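Side-chain contacts in L-talarate/galactarate dehydratase (Salmonella typhimurium, PDB 2PP0), which dehydrates L-talarate and galactarate to 5-keto-4-deoxy-D-glucarate with the help of magnesium, and also epimerises L-talarate to galactarate: residues A65-R70 against W140-K145; L101-D104 against K110-T113; N106-I111 against P134-L139; K114-G119 against M127-I132. All coordinates share one frame; numbering follows the deposited sequence.

Of the parts involved, strand 57-69 comes first, and interaction 1 joins its end to the last turns of helix 127-146, closing the long loop that holds the other three contacts. After helix 86-96, helix 108-118 packs back on the preceding loop 101-104 in interaction 2, closing a short loop. Interaction 3 closes a hairpin between the start of helix 108-118 and the middle of helix 127-146, with interaction 4 nested inside it. Interactions 2 and 3 overlap along the chain and share Lys-110 and Ile-111, whereas interaction 2 closes before interaction 4 opens. Interaction 1 ties the antiparallel sheet to helix 127-146; the other three hold loop 101-104 and the two helices together.

Interaction 1: residues A65-R70 against W140-K145; sequences AEIRSR and WDMKAK
Met-142 sends its side chain from helix 140-145 onto the face of the sheet at strand 65-69, and its terminal methyl makes the nearest contacts. CB starts toward the strand, and CG stands anti to the backbone N (chi1 178°). A second extended torsion carries SD straight on; CB and CG stay farther off, and Met-142 SD only skirts Ser-69 CB at 4.3 Å. The chain then bends at chi3 (-77°), and CE lands against the strand backbone. There Met-142 CE lies 3.6 Å from the carbonyl O of Ile-67 and 4.0 Å from the backbone N of Ser-69. The same methyl is flanked by two side-chain carbons: Ile-67 CG2 is 4.1 Å from Met-142 CE, and Ser-69 CB is equally far from it. The Ile-67 and Met-142 side chains cross at about a right angle. Here a helix packs on one face of the antiparallel sheet of the N-terminal capping domain of the enolase superfamily, with strand and helix segment axes 9.8 Å apart and inclined at 43°. Ile-67 also packs on Ile-135, Ala-138 and Leu-139 of the same helix, CD1 meeting Leu-139, while Met-142 touches Phe-73 and Pro-105. Ser-69 keeps its hydroxyl for Asp-26 and the backbone N of Phe-73. Within the helix, Lys-145 NZ meets the syn side of Asp-141 OD2 in a 2.8 Å salt bridge, and is shared with Glu-74.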
loop_
_atom_site.group_PDB
_atom_site.type_symbol
_atom_site.label_atom_id
_atom_site.label_comp_id
_atom_site.label_asym_id
_atom_site.label_seq_id
_atom_site.Cartn_x
_atom_site.Cartn_y
_atom_site.Cartn_z
ATOM N N ALA B 65 16.749 16.186 -2.261
ATOM C CA ALA B 65 17.577 15.063 -1.853
ATOM C C ALA B 65 17.925 14.264 -3.105
ATOM O O ALA B 65 17.071 14.028 -3.963
ATOM C CB ALA B 65 16.842 14.176 -0.857
ATOM N N GLU B 66 19.189 13.874 -3.213
ATOM C CA GLU B 66 19.663 13.077 -4.340
ATOM C C GLU B 66 20.379 11.898 -3.703
ATOM O O GLU B 66 21.240 12.083 -2.842
ATOM C CB GLU B 66 20.623 13.894 -5.202
ATOM C CG GLU B 66 19.986 15.131 -5.810
ATOM C CD GLU B 66 20.996 16.030 -6.491
ATOM O OE1 GLU B 66 21.574 15.605 -7.516
ATOM O OE2 GLU B 66 21.220 17.160 -5.999
ATOM N N ILE B 67 19.995 10.688 -4.103
ATOM C CA ILE B 67 20.567 9.465 -3.555
ATOM C C ILE B 67 21.099 8.576 -4.681
ATOM O O ILE B 67 20.446 8.417 -5.711
ATOM C CB ILE B 67 19.490 8.662 -2.766
ATOM C CG1 ILE B 67 18.853 9.549 -1.690
ATOM C CG2 ILE B 67 20.113 7.424 -2.124
ATOM C CD1 ILE B 67 17.708 8.864 -0.925
ATOM N N ARG B 68 22.289 8.018 -4.485
ATOM C CA ARG B 68 22.895 7.131 -5.475
ATOM C C ARG B 68 23.281 5.825 -4.805
ATOM O O ARG B 68 23.825 5.821 -3.701
ATOM C CB ARG B 68 24.115 7.800 -6.125
ATOM C CG ARG B 68 23.711 8.802 -7.189
ATOM C CD ARG B 68 24.868 9.636 -7.719
ATOM N NE ARG B 68 24.374 10.614 -8.686
ATOM C CZ ARG B 68 23.946 10.310 -9.912
ATOM N NH1 ARG B 68 23.963 9.051 -10.338
ATOM N NH2 ARG B 68 23.471 11.262 -10.704
ATOM N N SER B 69 22.983 4.714 -5.469
ATOM C CA SER B 69 23.279 3.396 -4.915
ATOM C C SER B 69 24.537 2.758 -5.504
ATOM O O SER B 69 25.024 3.151 -6.565
ATOM C CB SER B 69 22.096 2.456 -5.151
ATOM O OG SER B 69 21.963 2.174 -6.535
ATOM N N ARG B 70 25.047 1.757 -4.797
ATOM C CA ARG B 70 26.226 1.029 -5.217
ATOM C C ARG B 70 26.046 0.466 -6.629
ATOM O O ARG B 70 26.947 0.559 -7.459
ATOM C CB ARG B 70 26.482 -0.123 -4.245
ATOM C CG ARG B 70 27.643 -1.029 -4.620
ATOM C CD ARG B 70 27.530 -2.331 -3.859
ATOM N NE ARG B 70 26.332 -3.065 -4.261
ATOM C CZ ARG B 70 25.844 -4.116 -3.612
ATOM N NH1 ARG B 70 26.452 -4.562 -2.522
ATOM N NH2 ARG B 70 24.749 -4.722 -4.051
ATOM N N TRP B 140 11.442 6.416 -3.609
ATOM C CA TRP B 140 10.372 5.915 -4.473
ATOM C C TRP B 140 10.727 6.163 -5.946
ATOM O O TRP B 140 10.420 5.339 -6.821
ATOM C CB TRP B 140 9.039 6.588 -4.146
ATOM C CG TRP B 140 8.304 5.930 -3.018
ATOM C CD1 TRP B 140 8.238 6.346 -1.714
ATOM C CD2 TRP B 140 7.542 4.721 -3.094
ATOM N NE1 TRP B 140 7.476 5.465 -0.974
ATOM C CE2 TRP B 140 7.037 4.459 -1.798
ATOM C CE3 TRP B 140 7.235 3.829 -4.134
ATOM C CZ2 TRP B 140 6.243 3.343 -1.516
ATOM C CZ3 TRP B 140 6.443 2.716 -3.852
ATOM C CH2 TRP B 140 5.958 2.484 -2.553
ATOM N N ASP B 141 11.365 7.303 -6.210
ATOM C CA ASP B 141 11.802 7.674 -7.558
ATOM C C ASP B 141 12.791 6.610 -8.037
ATOM O O ASP B 141 12.704 6.128 -9.167
ATOM C CB ASP B 141 12.479 9.057 -7.522
ATOM C CG ASP B 141 13.032 9.493 -8.876
ATOM O OD1 ASP B 141 12.247 9.655 -9.842
ATOM O OD2 ASP B 141 14.264 9.683 -8.967
ATOM N N MET B 142 13.713 6.235 -7.153
ATOM C CA MET B 142 14.725 5.230 -7.460
ATOM C C MET B 142 14.104 3.861 -7.725
ATOM O O MET B 142 14.444 3.199 -8.711
ATOM C CB MET B 142 15.741 5.113 -6.309
ATOM C CG MET B 142 16.820 4.043 -6.531
ATOM S SD MET B 142 17.970 3.763 -5.151
ATOM C CE MET B 142 19.004 5.188 -5.383
ATOM N N LYS B 143 13.194 3.431 -6.855
ATOM C CA LYS B 143 12.568 2.124 -7.035
ATOM C C LYS B 143 11.812 2.016 -8.355
ATOM O O LYS B 143 11.854 0.973 -9.012
ATOM C CB LYS B 143 11.628 1.791 -5.868
ATOM C CG LYS B 143 10.965 0.433 -6.034
ATOM C CD LYS B 143 10.225 -0.028 -4.792
ATOM C CE LYS B 143 11.181 -0.443 -3.691
ATOM N NZ LYS B 143 10.437 -1.087 -2.570
ATOM N N ALA B 144 11.125 3.086 -8.745
ATOM C CA ALA B 144 10.377 3.098 -9.996
ATOM C C ALA B 144 11.353 2.973 -11.164
ATOM O O ALA B 144 11.142 2.175 -12.082
ATOM C CB ALA B 144 9.570 4.390 -10.128
ATOM N N LYS B 145 12.421 3.768 -11.121
ATOM C CA LYS B 145 13.438 3.735 -12.165
ATOM C C LYS B 145 14.070 2.350 -12.245
ATOM O O LYS B 145 14.393 1.871 -13.328
ATOM C CB LYS B 145 14.516 4.790 -11.891
ATOM C CG LYS B 145 14.034 6.211 -12.100
ATOM C CD LYS B 145 15.073 7.241 -11.671
ATOM C CE LYS B 145 14.613 8.655 -12.015
ATOM N NZ LYS B 145 15.513 9.697 -11.421
#

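Interaction 2: residues L101-D104 against K110-T113; sequences LGED and KIYT
With CG1 beside the backbone N (chi1 -70°) and the chain extended at chi2 (171°), Ile-111 drives its CD1 out from helix 110-113 toward the loop 101-104. Glu-103 presents CB, which points toward the helix from the backbone; its CG lies beside the backbone N, and the bend at chi2 (-66°) turns the carboxylate aside. Ile-111 CD1 lies 4.0 Å from Glu-103 CB, and Ile-111 CG1 is 4.1 Å from that same carbon. The methyl also meets the backbone of the next residue, Ile-111 CD1 lying 3.6 Å from Asp-104 O. Ile-111 thus packs against the loop that links helix 86-96 to helix 108-118, and it also packs on Leu-100 and Leu-139. The bent glutamate takes its OE2 to a salt bridge with Lys-114, one turn further along the helix, whereas Lys-110 NZ stays 5.8 Å from Glu-103 OE1. Asp-104 turns its carboxylate to the backbone N of Asn-106 and to Lys-153 of the second subunit. The loop and the helix therefore meet through carbon and a single carbonyl oxygen, by van der Waals contact, while the two carboxylates find their partners beyond it.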
loop_
_atom_site.group_PDB
_atom_site.type_symbol
_atom_site.label_atom_id
_atom_site.label_comp_id
_atom_site.label_asym_id
_atom_site.label_seq_id
_atom_site.Cartn_x
_atom_site.Cartn_y
_atom_site.Cartn_z
ATOM N N LEU B 101 23.450 5.805 4.602
ATOM C CA LEU B 101 24.589 5.048 4.082
ATOM C C LEU B 101 24.588 3.592 4.534
ATOM O O LEU B 101 24.434 3.296 5.720
ATOM C CB LEU B 101 25.910 5.729 4.471
ATOM C CG LEU B 101 26.063 7.195 4.041
ATOM C CD1 LEU B 101 27.474 7.692 4.378
ATOM C CD2 LEU B 101 25.806 7.332 2.555
ATOM N N GLY B 102 24.746 2.683 3.574
ATOM C CA GLY B 102 24.764 1.264 3.885
ATOM C C GLY B 102 23.397 0.602 3.968
ATOM O O GLY B 102 23.297 -0.594 4.243
ATOM N N GLU B 103 22.339 1.368 3.729
ATOM C CA GLU B 103 20.987 0.819 3.791
ATOM C C GLU B 103 20.509 0.307 2.431
ATOM O O GLU B 103 20.861 0.862 1.388
ATOM C CB GLU B 103 20.008 1.887 4.291
ATOM C CG GLU B 103 20.207 2.318 5.752
ATOM C CD GLU B 103 19.912 1.200 6.733
ATOM O OE1 GLU B 103 18.888 0.511 6.553
ATOM O OE2 GLU B 103 20.692 1.013 7.690
ATOM N N ASP B 104 19.714 -0.760 2.448
ATOM C CA ASP B 104 19.156 -1.308 1.209
ATOM C C ASP B 104 18.053 -0.320 0.848
ATOM O O ASP B 104 17.029 -0.256 1.523
ATOM C CB ASP B 104 18.547 -2.689 1.456
ATOM C CG ASP B 104 17.977 -3.306 0.195
ATOM O OD1 ASP B 104 17.504 -2.549 -0.673
ATOM O OD2 ASP B 104 17.991 -4.550 0.080
ATOM N N LYS B 110 11.394 0.690 6.220
ATOM C CA LYS B 110 12.419 0.310 7.179
ATOM C C LYS B 110 13.361 1.491 7.404
ATOM O O LYS B 110 13.742 1.785 8.540
ATOM C CB LYS B 110 13.192 -0.905 6.667
ATOM C CG LYS B 110 14.121 -1.535 7.688
ATOM C CD LYS B 110 14.870 -2.712 7.073
ATOM C CE LYS B 110 15.778 -3.384 8.083
ATOM N NZ LYS B 110 16.389 -4.623 7.526
ATOM N N ILE B 111 13.717 2.175 6.321
ATOM C CA ILE B 111 14.599 3.339 6.396
ATOM C C ILE B 111 13.871 4.504 7.071
ATOM O O ILE B 111 14.444 5.222 7.890
ATOM C CB ILE B 111 15.055 3.778 4.984
ATOM C CG1 ILE B 111 16.010 2.734 4.401
ATOM C CG2 ILE B 111 15.747 5.123 5.047
ATOM C CD1 ILE B 111 16.352 2.972 2.936
ATOM N N TYR B 112 12.607 4.691 6.709
ATOM C CA TYR B 112 11.793 5.753 7.288
ATOM C C TYR B 112 11.826 5.605 8.812
ATOM O O TYR B 112 12.104 6.558 9.534
ATOM C CB TYR B 112 10.350 5.634 6.793
ATOM C CG TYR B 112 9.606 6.941 6.757
ATOM C CD1 TYR B 112 9.254 7.525 5.543
ATOM C CD2 TYR B 112 9.266 7.606 7.937
ATOM C CE1 TYR B 112 8.579 8.736 5.499
ATOM C CE2 TYR B 112 8.596 8.821 7.905
ATOM C CZ TYR B 112 8.255 9.381 6.688
ATOM O OH TYR B 112 7.607 10.592 6.651
ATOM N N THR B 113 11.545 4.396 9.291
ATOM C CA THR B 113 11.546 4.109 10.724
ATOM C C THR B 113 12.900 4.411 11.372
ATOM O O THR B 113 12.958 4.935 12.489
ATOM C CB THR B 113 11.153 2.640 10.975
ATOM O OG1 THR B 113 9.788 2.450 10.580
ATOM C CG2 THR B 113 11.301 2.275 12.447
#

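Interaction 3: residues N106-I111 against P134-L139; sequences NDIDKI and PIDIAL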
loop_
_atom_site.group_PDB
_atom_site.type_symbol
_atom_site.label_atom_id
_atom_site.label_comp_id
_atom_site.label_asym_id
_atom_site.label_seq_id
_atom_site.Cartn_x
_atom_site.Cartn_y
_atom_site.Cartn_z
ATOM N N ASN B 106 15.635 -0.348 -1.115
ATOM C CA ASN B 106 14.295 -0.859 -1.375
ATOM C C ASN B 106 13.404 -0.946 -0.143
ATOM O O ASN B 106 12.183 -0.914 -0.265
ATOM C CB ASN B 106 14.381 -2.228 -2.050
ATOM C CG ASN B 106 15.146 -2.163 -3.349
ATOM O OD1 ASN B 106 16.281 -2.634 -3.441
ATOM N ND2 ASN B 106 14.542 -1.541 -4.355
ATOM N N ASP B 107 14.011 -1.054 1.033
ATOM C CA ASP B 107 13.259 -1.146 2.285
ATOM C C ASP B 107 12.934 0.261 2.775
ATOM O O ASP B 107 13.429 0.722 3.804
ATOM C CB ASP B 107 14.076 -1.928 3.318
ATOM C CG ASP B 107 14.321 -3.371 2.886
ATOM O OD1 ASP B 107 13.631 -3.813 1.946
ATOM O OD2 ASP B 107 15.178 -4.067 3.483
ATOM N N ILE B 108 12.076 0.925 2.011
ATOM C CA ILE B 108 11.667 2.294 2.267
ATOM C C ILE B 108 11.067 2.578 3.644
ATOM O O ILE B 108 11.475 3.546 4.296
ATOM C CB ILE B 108 10.704 2.771 1.160
ATOM C CG1 ILE B 108 11.420 2.671 -0.197
ATOM C CG2 ILE B 108 10.266 4.213 1.423
ATOM C CD1 ILE B 108 10.612 3.183 -1.390
ATOM N N ASP B 109 10.114 1.762 4.085
ATOM C CA ASP B 109 9.509 1.958 5.405
ATOM C C ASP B 109 10.528 1.662 6.485
ATOM O O ASP B 109 10.520 2.285 7.543
ATOM C CB ASP B 109 8.316 1.026 5.637
ATOM C CG ASP B 109 7.085 1.449 4.882
ATOM O OD1 ASP B 109 6.868 2.670 4.724
ATOM O OD2 ASP B 109 6.320 0.554 4.465
ATOM N N LYS B 110 11.394 0.690 6.220
ATOM C CA LYS B 110 12.419 0.310 7.179
ATOM C C LYS B 110 13.361 1.491 7.404
ATOM O O LYS B 110 13.742 1.785 8.540
ATOM C CB LYS B 110 13.192 -0.905 6.667
ATOM C CG LYS B 110 14.121 -1.535 7.688
ATOM C CD LYS B 110 14.870 -2.712 7.073
ATOM C CE LYS B 110 15.778 -3.384 8.083
ATOM N NZ LYS B 110 16.389 -4.623 7.526
ATOM N N ILE B 111 13.717 2.175 6.321
ATOM C CA ILE B 111 14.599 3.339 6.396
ATOM C C ILE B 111 13.871 4.504 7.071
ATOM O O ILE B 111 14.444 5.222 7.890
ATOM C CB ILE B 111 15.055 3.778 4.984
ATOM C CG1 ILE B 111 16.010 2.734 4.401
ATOM C CG2 ILE B 111 15.747 5.123 5.047
ATOM C CD1 ILE B 111 16.352 2.972 2.936
ATOM N N PRO B 134 11.911 14.548 1.316
ATOM C CA PRO B 134 12.780 14.531 0.127
ATOM C C PRO B 134 13.426 13.162 -0.069
ATOM O O PRO B 134 13.510 12.644 -1.185
ATOM C CB PRO B 134 13.831 15.598 0.443
ATOM C CG PRO B 134 13.120 16.521 1.415
ATOM C CD PRO B 134 12.362 15.563 2.288
ATOM N N ILE B 135 13.888 12.588 1.035
ATOM C CA ILE B 135 14.540 11.289 1.022
ATOM C C ILE B 135 13.570 10.168 0.643
ATOM O O ILE B 135 13.868 9.352 -0.241
ATOM C CB ILE B 135 15.183 11.013 2.395
ATOM C CG1 ILE B 135 16.324 12.014 2.624
ATOM C CG2 ILE B 135 15.702 9.587 2.465
ATOM C CD1 ILE B 135 16.844 12.064 4.056
ATOM N N ASP B 136 12.413 10.138 1.299
ATOM C CA ASP B 136 11.399 9.124 1.026
ATOM C C ASP B 136 10.994 9.172 -0.446
ATOM O O ASP B 136 10.899 8.138 -1.108
ATOM C CB ASP B 136 10.157 9.359 1.899
ATOM C CG ASP B 136 9.060 8.321 1.657
ATOM O OD1 ASP B 136 9.208 7.176 2.127
ATOM O OD2 ASP B 136 8.053 8.649 0.995
ATOM N N ILE B 137 10.757 10.381 -0.944
ATOM C CA ILE B 137 10.349 10.584 -2.325
ATOM C C ILE B 137 11.459 10.133 -3.290
ATOM O O ILE B 137 11.178 9.493 -4.307
ATOM C CB ILE B 137 9.962 12.068 -2.559
ATOM C CG1 ILE B 137 8.672 12.388 -1.779
ATOM C CG2 ILE B 137 9.748 12.348 -4.036
ATOM C CD1 ILE B 137 8.220 13.852 -1.894
ATOM N N ALA B 138 12.708 10.446 -2.957
ATOM C CA ALA B 138 13.839 10.048 -3.796
ATOM C C ALA B 138 13.938 8.522 -3.848
ATOM O O ALA B 138 14.271 7.951 -4.887
ATOM C CB ALA B 138 15.146 10.642 -3.252
ATOM N N LEU B 139 13.653 7.864 -2.727
ATOM C CA LEU B 139 13.709 6.411 -2.685
ATOM C C LEU B 139 12.622 5.800 -3.571
ATOM O O LEU B 139 12.855 4.781 -4.218
ATOM C CB LEU B 139 13.577 5.909 -1.245
ATOM C CG LEU B 139 14.777 6.199 -0.341
ATOM C CD1 LEU B 139 14.496 5.659 1.057
ATOM C CD2 LEU B 139 16.038 5.547 -0.921
#
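Ile-108 and Leu-139 slide past each other in opposite directions where the first turn of helix 108-111 meets helix 134-139. Ile-108 places CG1 beside its backbone N (chi1 -59°) and the branch methyl CG2 anti to it, and the two arms meet different partners. Ile-108 CG1 lies 4.0 Å from Leu-139 CB, and the extended chain continues along the leucine, bringing Ile-108 CD1 to 3.9 Å from Leu-139 O. The other arm meets the carboxylate of Asp-136: Ile-108 CG2 is 3.2 Å from Asp-136 OD1, a close approach of a methyl to an oxygen. Asp-136 reaches there because its chi1 of -180° swings the acid across the isoleucine at about a right angle. The same OD1 is hydrogen-bonded to Ser-309, so this buried carboxylate has a polar partner outside the helix pair. The extended chain of Leu-139 brings its CD1 tip to tip with Ile-111, 3.8 Å between their CD1 atoms. Beyond the two helices, Leu-139 rests on Ile-67 of strand 57-69. Ile-108 also touches Trp-140, and helix 308-320 of the barrel domain lies against Ile-108 and Asp-136. Asp-107, just ahead of the helix, forms a salt bridge with Lys-153 of the second subunit, so the N-terminal end of helix 108-118 also meets that subunit, while its side toward helix 127-146 carries this contact.

Interaction 4: residues K114-G119 against M127-I132; sequences KLLWAG and MAVQAI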
loop_
_atom_site.group_PDB
_atom_site.type_symbol
_atom_site.label_atom_id
_atom_site.label_comp_id
_atom_site.label_asym_id
_atom_site.label_seq_id
_atom_site.Cartn_x
_atom_site.Cartn_y
_atom_site.Cartn_z
ATOM N N LYS B 114 13.988 4.088 10.678
ATOM C CA LYS B 114 15.324 4.357 11.206
ATOM C C LYS B 114 15.545 5.858 11.320
ATOM O O LYS B 114 16.178 6.328 12.263
ATOM C CB LYS B 114 16.404 3.765 10.294
ATOM C CG LYS B 114 17.821 4.105 10.732
ATOM C CD LYS B 114 18.862 3.515 9.790
ATOM C CE LYS B 114 20.282 3.777 10.291
ATOM N NZ LYS B 114 21.297 3.250 9.331
ATOM N N LEU B 115 15.030 6.609 10.350
ATOM C CA LEU B 115 15.172 8.057 10.350
ATOM C C LEU B 115 14.339 8.683 11.470
ATOM O O LEU B 115 14.725 9.703 12.039
ATOM C CB LEU B 115 14.749 8.635 9.000
ATOM C CG LEU B 115 15.627 8.229 7.810
ATOM C CD1 LEU B 115 15.087 8.856 6.538
ATOM C CD2 LEU B 115 17.066 8.677 8.067
ATOM N N LEU B 116 13.196 8.074 11.771
ATOM C CA LEU B 116 12.336 8.564 12.845
ATOM C C LEU B 116 13.029 8.332 14.184
ATOM O O LEU B 116 13.003 9.202 15.058
ATOM C CB LEU B 116 10.978 7.847 12.828
ATOM C CG LEU B 116 10.013 8.280 11.719
ATOM C CD1 LEU B 116 8.759 7.409 11.739
ATOM C CD2 LEU B 116 9.641 9.740 11.909
ATOM N N TRP B 117 13.647 7.163 14.349
ATOM C CA TRP B 117 14.349 6.867 15.594
ATOM C C TRP B 117 15.565 7.757 15.755
ATOM O O TRP B 117 15.920 8.125 16.872
ATOM C CB TRP B 117 14.795 5.402 15.658
ATOM C CG TRP B 117 13.705 4.464 16.066
ATOM C CD1 TRP B 117 13.136 3.484 15.304
ATOM C CD2 TRP B 117 13.025 4.437 17.328
ATOM N NE1 TRP B 117 12.142 2.848 16.011
ATOM C CE2 TRP B 117 12.051 3.415 17.257
ATOM C CE3 TRP B 117 13.142 5.180 18.513
ATOM C CZ2 TRP B 117 11.195 3.115 18.327
ATOM C CZ3 TRP B 117 12.292 4.882 19.578
ATOM C CH2 TRP B 117 11.330 3.858 19.475
ATOM N N ALA B 118 16.209 8.090 14.638
ATOM C CA ALA B 118 17.395 8.942 14.666
ATOM C C ALA B 118 17.024 10.337 15.151
ATOM O O ALA B 118 17.867 11.072 15.655
ATOM C CB ALA B 118 18.030 9.021 13.274
ATOM N N GLY B 119 15.758 10.700 14.976
ATOM C CA GLY B 119 15.293 11.997 15.426
ATOM C C GLY B 119 14.048 11.813 16.269
ATOM O O GLY B 119 13.104 12.590 16.172
ATOM N N MET B 127 7.550 19.409 10.887
ATOM C CA MET B 127 8.798 19.708 10.202
ATOM C C MET B 127 9.790 18.562 10.075
ATOM O O MET B 127 10.446 18.437 9.049
ATOM C CB MET B 127 9.471 20.918 10.865
ATOM C CG MET B 127 10.405 21.711 9.937
ATOM S SD MET B 127 10.867 23.341 10.633
ATOM C CE MET B 127 11.559 22.762 12.128
ATOM N N ALA B 128 9.918 17.725 11.099
ATOM C CA ALA B 128 10.864 16.623 11.016
ATOM C C ALA B 128 10.502 15.588 9.938
ATOM O O ALA B 128 11.393 15.069 9.266
ATOM C CB ALA B 128 11.009 15.943 12.377
ATOM N N VAL B 129 9.218 15.277 9.762
ATOM C CA VAL B 129 8.864 14.298 8.728
ATOM C C VAL B 129 8.961 14.961 7.358
ATOM O O VAL B 129 9.117 14.292 6.333
ATOM C CB VAL B 129 7.446 13.671 8.934
ATOM C CG1 VAL B 129 7.376 13.006 10.300
ATOM C CG2 VAL B 129 6.352 14.707 8.775
ATOM N N GLN B 130 8.891 16.288 7.345
ATOM C CA GLN B 130 9.009 17.019 6.095
ATOM C C GLN B 130 10.479 17.047 5.665
ATOM O O GLN B 130 10.795 17.383 4.525
ATOM C CB GLN B 130 8.458 18.436 6.248
ATOM C CG GLN B 130 6.938 18.494 6.224
ATOM C CD GLN B 130 6.417 19.906 6.393
ATOM O OE1 GLN B 130 7.127 20.874 6.123
ATOM N NE2 GLN B 130 5.164 20.031 6.828
ATOM N N ALA B 131 11.364 16.688 6.593
ATOM C CA ALA B 131 12.796 16.624 6.321
ATOM C C ALA B 131 13.090 15.221 5.778
ATOM O O ALA B 131 14.095 15.003 5.101
ATOM C CB ALA B 131 13.593 16.866 7.593
ATOM N N ILE B 132 12.210 14.273 6.098
ATOM C CA ILE B 132 12.346 12.900 5.608
ATOM C C ILE B 132 11.742 12.843 4.197
ATOM O O ILE B 132 12.211 12.097 3.336
ATOM C CB ILE B 132 11.608 11.891 6.547
ATOM C CG1 ILE B 132 12.305 11.843 7.909
ATOM C CG2 ILE B 132 11.588 10.490 5.928
ATOM C CD1 ILE B 132 11.651 10.901 8.908
#
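Ile-132 is the bump of this contact, entering the hollow between Leu-115 and Leu-116 on helix 114-118. Its CD1 sits 3.8 Å from Leu-115 CB and just as far from Leu-116 CD2, so one methyl is held between two successive residues of the opposing helix. Leu-115 and Ile-132 slide past one another in opposite directions, and along this flank Leu-115 CD1 comes to 3.9 Å from Ile-132 CG2. Leu-116 instead crosses the isoleucine at about a right angle. Its CB sets out obliquely, with CG beside the backbone N (chi1 -75°); chi2 (175°) extends CD1, leaving the other branch, CD2, turned to Ile-132. Val-129 flanks the same methyl, its CG1 4.3 Å from Leu-116 CD2. Ile-132 and Val-129 also pack on Tyr-112, one turn back on the first helix, which extends the apolar surface. With 10.7 Å between the segment axes and 138° between their directions, helix 114-118 and the weakly bonded first turns of helix 127-146 run roughly antiparallel. They form a helical hairpin, with residues 119-126 as its connection, in the helical part of the alpha+beta N-terminal capping domain that accompanies the barrel in the mandelate racemase/muconate lactonizing enzyme family.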